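Local coordinates for protein cellulose 1,4-beta-cellobiosidase (Thermobifida fusca, PDB 4JJJ) that probably hydrolyses cellulose to release cellobiose, this chain being the glycoside hydrolase family 48 catalytic domain of a larger, modular cellulase, at residues 136-141 against 260-265. The protein carries 1 engineered substitution. Numbering follows the deposited sequence.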
ATOM      1  N   SER A 136      -1.837  26.165   8.548  0.50 13.42           N
ATOM      2  CA  SER A 136      -2.541  26.915   9.577  0.50 14.15           C
ATOM      3  C   SER A 136      -3.015  26.056  10.706  0.50 13.34           C
ATOM      4  O   SER A 136      -3.162  26.534  11.833  0.50 12.43           O
ATOM      5  CB  SER A 136      -3.712  27.701   8.983  0.50 14.81           C
ATOM      6  OG  SER A 136      -3.274  28.657   8.040  0.50 18.23           O
ATOM      7  N   THR A 137      -3.287  24.754  10.451  1.00 11.81           N
ATOM      8  CA  THR A 137      -3.757  23.920  11.492  1.00 11.23           C
ATOM      9  C   THR A 137      -2.590  23.405  12.399  1.00 10.58           C
ATOM     10  O   THR A 137      -2.787  23.136  13.633  1.00 12.87           O
ATOM     11  CB  THR A 137      -4.597  22.714  10.903  1.00 11.12           C
ATOM     12  OG1 THR A 137      -5.704  23.298  10.208  1.00 11.44           O
ATOM     13  CG2 THR A 137      -5.020  21.701  11.935  1.00 10.73           C
ATOM     14  N   TYR A 138      -1.473  23.042  11.762  1.00 10.74           N
ATOM     15  CA  TYR A 138      -0.410  22.322  12.438  1.00 10.52           C
ATOM     16  C   TYR A 138       0.838  23.152  12.763  1.00 11.30           C
ATOM     17  O   TYR A 138       1.735  22.665  13.463  1.00 13.50           O
ATOM     18  CB  TYR A 138      -0.076  21.023  11.669  1.00 11.11           C
ATOM     19  CG  TYR A 138      -1.309  20.095  11.663  1.00  9.55           C
ATOM     20  CD1 TYR A 138      -1.748  19.526  12.839  1.00  9.79           C
ATOM     21  CD2 TYR A 138      -2.058  19.886  10.544  1.00  9.97           C
ATOM     22  CE1 TYR A 138      -2.891  18.719  12.876  1.00  8.86           C
ATOM     23  CE2 TYR A 138      -3.151  19.030  10.542  1.00  8.86           C
ATOM     24  CZ  TYR A 138      -3.605  18.537  11.713  1.00  8.94           C
ATOM     25  OH  TYR A 138      -4.733  17.741  11.765  1.00  9.36           O
ATOM     26  N   GLY A 139       0.877  24.338  12.195  1.00 11.45           N
ATOM     27  CA  GLY A 139       2.003  25.296  12.442  1.00 11.10           C
ATOM     28  C   GLY A 139       3.323  24.907  11.813  1.00 11.32           C
ATOM     29  O   GLY A 139       4.388  25.368  12.239  1.00 12.09           O
ATOM     30  N   THR A 140       3.267  24.131  10.726  1.00  9.92           N
ATOM     31  CA  THR A 140       4.429  23.712   9.963  1.00 10.37           C
ATOM     32  C   THR A 140       4.017  23.510   8.489  1.00  9.55           C
ATOM     33  O   THR A 140       2.835  23.287   8.205  1.00 11.61           O
ATOM     34  CB  THR A 140       5.014  22.398  10.521  1.00 11.19           C
ATOM     35  OG1 THR A 140       6.060  21.935   9.729  1.00 12.83           O
ATOM     36  CG2 THR A 140       3.995  21.312  10.468  1.00 12.84           C
ATOM     37  N   ASN A 141       4.943  23.664   7.567  1.00  9.34           N
ATOM     38  CA  ASN A 141       4.716  23.389   6.175  1.00  9.69           C
ATOM     39  C   ASN A 141       5.066  21.929   5.821  1.00  9.76           C
ATOM     40  O   ASN A 141       4.907  21.537   4.666  1.00 10.45           O
ATOM     41  CB  ASN A 141       5.572  24.310   5.305  1.00 10.21           C
ATOM     42  CG  ASN A 141       5.138  25.734   5.389  1.00 12.55           C
ATOM     43  OD1 ASN A 141       3.949  26.068   5.408  1.00 14.06           O
ATOM     44  ND2 ASN A 141       6.180  26.614   5.576  1.00 12.92           N
ATOM     45  N   GLY A 260      -4.399  11.446   9.248  1.00  7.11           N
ATOM     46  CA  GLY A 260      -5.634  11.400   8.464  1.00  6.87           C
ATOM     47  C   GLY A 260      -5.894  12.718   7.747  1.00  6.51           C
ATOM     48  O   GLY A 260      -6.461  12.762   6.652  1.00  6.27           O
ATOM     49  N   ASP A 261      -5.562  13.818   8.412  1.00  6.07           N
ATOM     50  CA  ASP A 261      -5.718  15.187   7.798  1.00  6.32           C
ATOM     51  C   ASP A 261      -4.868  15.297   6.578  1.00  6.49           C
ATOM     52  O   ASP A 261      -5.323  15.746   5.524  1.00  7.39           O
ATOM     53  CB  ASP A 261      -5.397  16.231   8.876  1.00  6.96           C
ATOM     54  CG  ASP A 261      -6.219  17.451   8.773  1.00  7.37           C
ATOM     55  OD1 ASP A 261      -7.011  17.588   7.802  1.00  8.54           O
ATOM     56  OD2 ASP A 261      -6.214  18.176   9.795  1.00  7.88           O
ATOM     57  N   TYR A 262      -3.573  14.928   6.655  1.00  5.57           N
ATOM     58  CA  TYR A 262      -2.671  14.957   5.496  1.00  5.90           C
ATOM     59  C   TYR A 262      -3.022  13.948   4.436  1.00  5.26           C
ATOM     60  O   TYR A 262      -2.769  14.145   3.264  1.00  5.28           O
ATOM     61  CB  TYR A 262      -1.239  14.747   5.934  1.00  5.69           C
ATOM     62  CG  TYR A 262      -0.684  16.035   6.623  1.00  6.50           C
ATOM     63  CD1 TYR A 262      -0.044  17.012   5.879  1.00  6.98           C
ATOM     64  CD2 TYR A 262      -0.751  16.192   7.987  1.00  6.59           C
ATOM     65  CE1 TYR A 262       0.381  18.151   6.481  1.00  6.59           C
ATOM     66  CE2 TYR A 262      -0.351  17.385   8.609  1.00  6.81           C
ATOM     67  CZ  TYR A 262       0.267  18.338   7.824  1.00  6.90           C
ATOM     68  OH  TYR A 262       0.723  19.532   8.437  1.00  7.51           O
ATOM     69  N   LEU A 263      -3.620  12.847   4.864  1.00  5.14           N
ATOM     70  CA  LEU A 263      -4.012  11.737   3.929  1.00  5.56           C
ATOM     71  C   LEU A 263      -5.043  12.211   2.944  1.00  5.86           C
ATOM     72  O   LEU A 263      -5.277  11.590   1.874  1.00  6.55           O
ATOM     73  CB  LEU A 263      -4.553  10.560   4.726  1.00  5.16           C
ATOM     74  CG  LEU A 263      -4.906   9.261   3.998  1.00  5.60           C
ATOM     75  CD1 LEU A 263      -3.720   8.862   3.171  1.00  5.64           C
ATOM     76  CD2 LEU A 263      -5.298   8.205   5.081  1.00  5.75           C
ATOM     77  N   ARG A 264      -5.705  13.327   3.278  1.00  6.24           N
ATOM     78  CA  ARG A 264      -6.569  13.910   2.222  1.00  6.15           C
ATOM     79  C   ARG A 264      -5.886  14.194   0.891  1.00  6.19           C
ATOM     80  O   ARG A 264      -6.550  14.271  -0.106  1.00  5.52           O
ATOM     81  CB  ARG A 264      -7.300  15.191   2.702  1.00  6.83           C
ATOM     82  CG  ARG A 264      -8.200  14.973   3.936  1.00  6.98           C
ATOM     83  CD  ARG A 264      -8.938  16.215   4.398  1.00  8.21           C
ATOM     84  NE  ARG A 264      -7.994  17.172   4.876  1.00  8.31           N
ATOM     85  CZ  ARG A 264      -8.175  18.521   4.921  1.00  8.69           C
ATOM     86  NH1 ARG A 264      -9.204  19.103   4.337  1.00  9.14           N
ATOM     87  NH2 ARG A 264      -7.237  19.246   5.489  1.00  8.71           N
ATOM     88  N   TYR A 265      -4.604  14.400   0.868  1.00  5.93           N
ATOM     89  CA  TYR A 265      -3.884  14.570  -0.429  1.00  5.78           C
ATOM     90  C   TYR A 265      -4.175  13.403  -1.369  1.00  5.80           C
ATOM     91  O   TYR A 265      -4.240  13.593  -2.601  1.00  6.07           O
ATOM     92  CB  TYR A 265      -2.351  14.688  -0.218  1.00  5.21           C
ATOM     93  CG  TYR A 265      -1.948  16.097  -0.070  1.00  6.02           C
ATOM     94  CD1 TYR A 265      -1.921  16.958  -1.166  1.00  6.12           C
ATOM     95  CD2 TYR A 265      -1.589  16.565   1.164  1.00  6.05           C
ATOM     96  CE1 TYR A 265      -1.533  18.290  -1.035  1.00  7.40           C
ATOM     97  CE2 TYR A 265      -1.238  17.896   1.345  1.00  6.08           C
ATOM     98  CZ  TYR A 265      -1.160  18.764   0.244  1.00  6.92           C
ATOM     99  OH  TYR A 265      -0.860  20.126   0.369  1.00  8.06           O
TER
HETATM  100  O   HOH W   1       1.946  21.250   6.768  1.00  8.84           O
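The ring of Tyr-138 overlaps that of Tyr-262 obliquely, planes 35° apart, the two side chains running antiparallel as they pass; Tyr-138 CD2 lies 3.6 Å from Tyr-262 CE2. Tyr-138 has its CG anti to the carbonyl carbon (chi1 -63°), which carries the ring across to helix 250-263. There Tyr-138 OH donates to the anti lone pair of Asp-261 OD2, 2.5 Å away, ring and carboxylate planes almost perpendicular at 86°. Asp-261 OD1 forms a salt bridge with Arg-264 NH2 (2.9 Å) and is also hydrogen-bonded to Ser-345 OG, while Arg-264 NE returns to Asp-261 O at 3.1 Å, in the guanidinium plane. In this (α/α)6 fold the contact ties the C-terminal end of helix 131-138, where Gly-139 leaves helical geometry with positive phi, to helix 250-263. A leucine at Tyr-138 would probably leave Asp-261 OD2 without this donor and open a gap beside the Tyr-262 ring. On one face of Tyr-138, Thr-137 CG2 sits over the ring centre. Beyond the rings, Tyr-262 OH donates to a water at 2.7 Å, which in turn donates to Thr-140 O, linking the turn after helix 131-138 to helix 250-263.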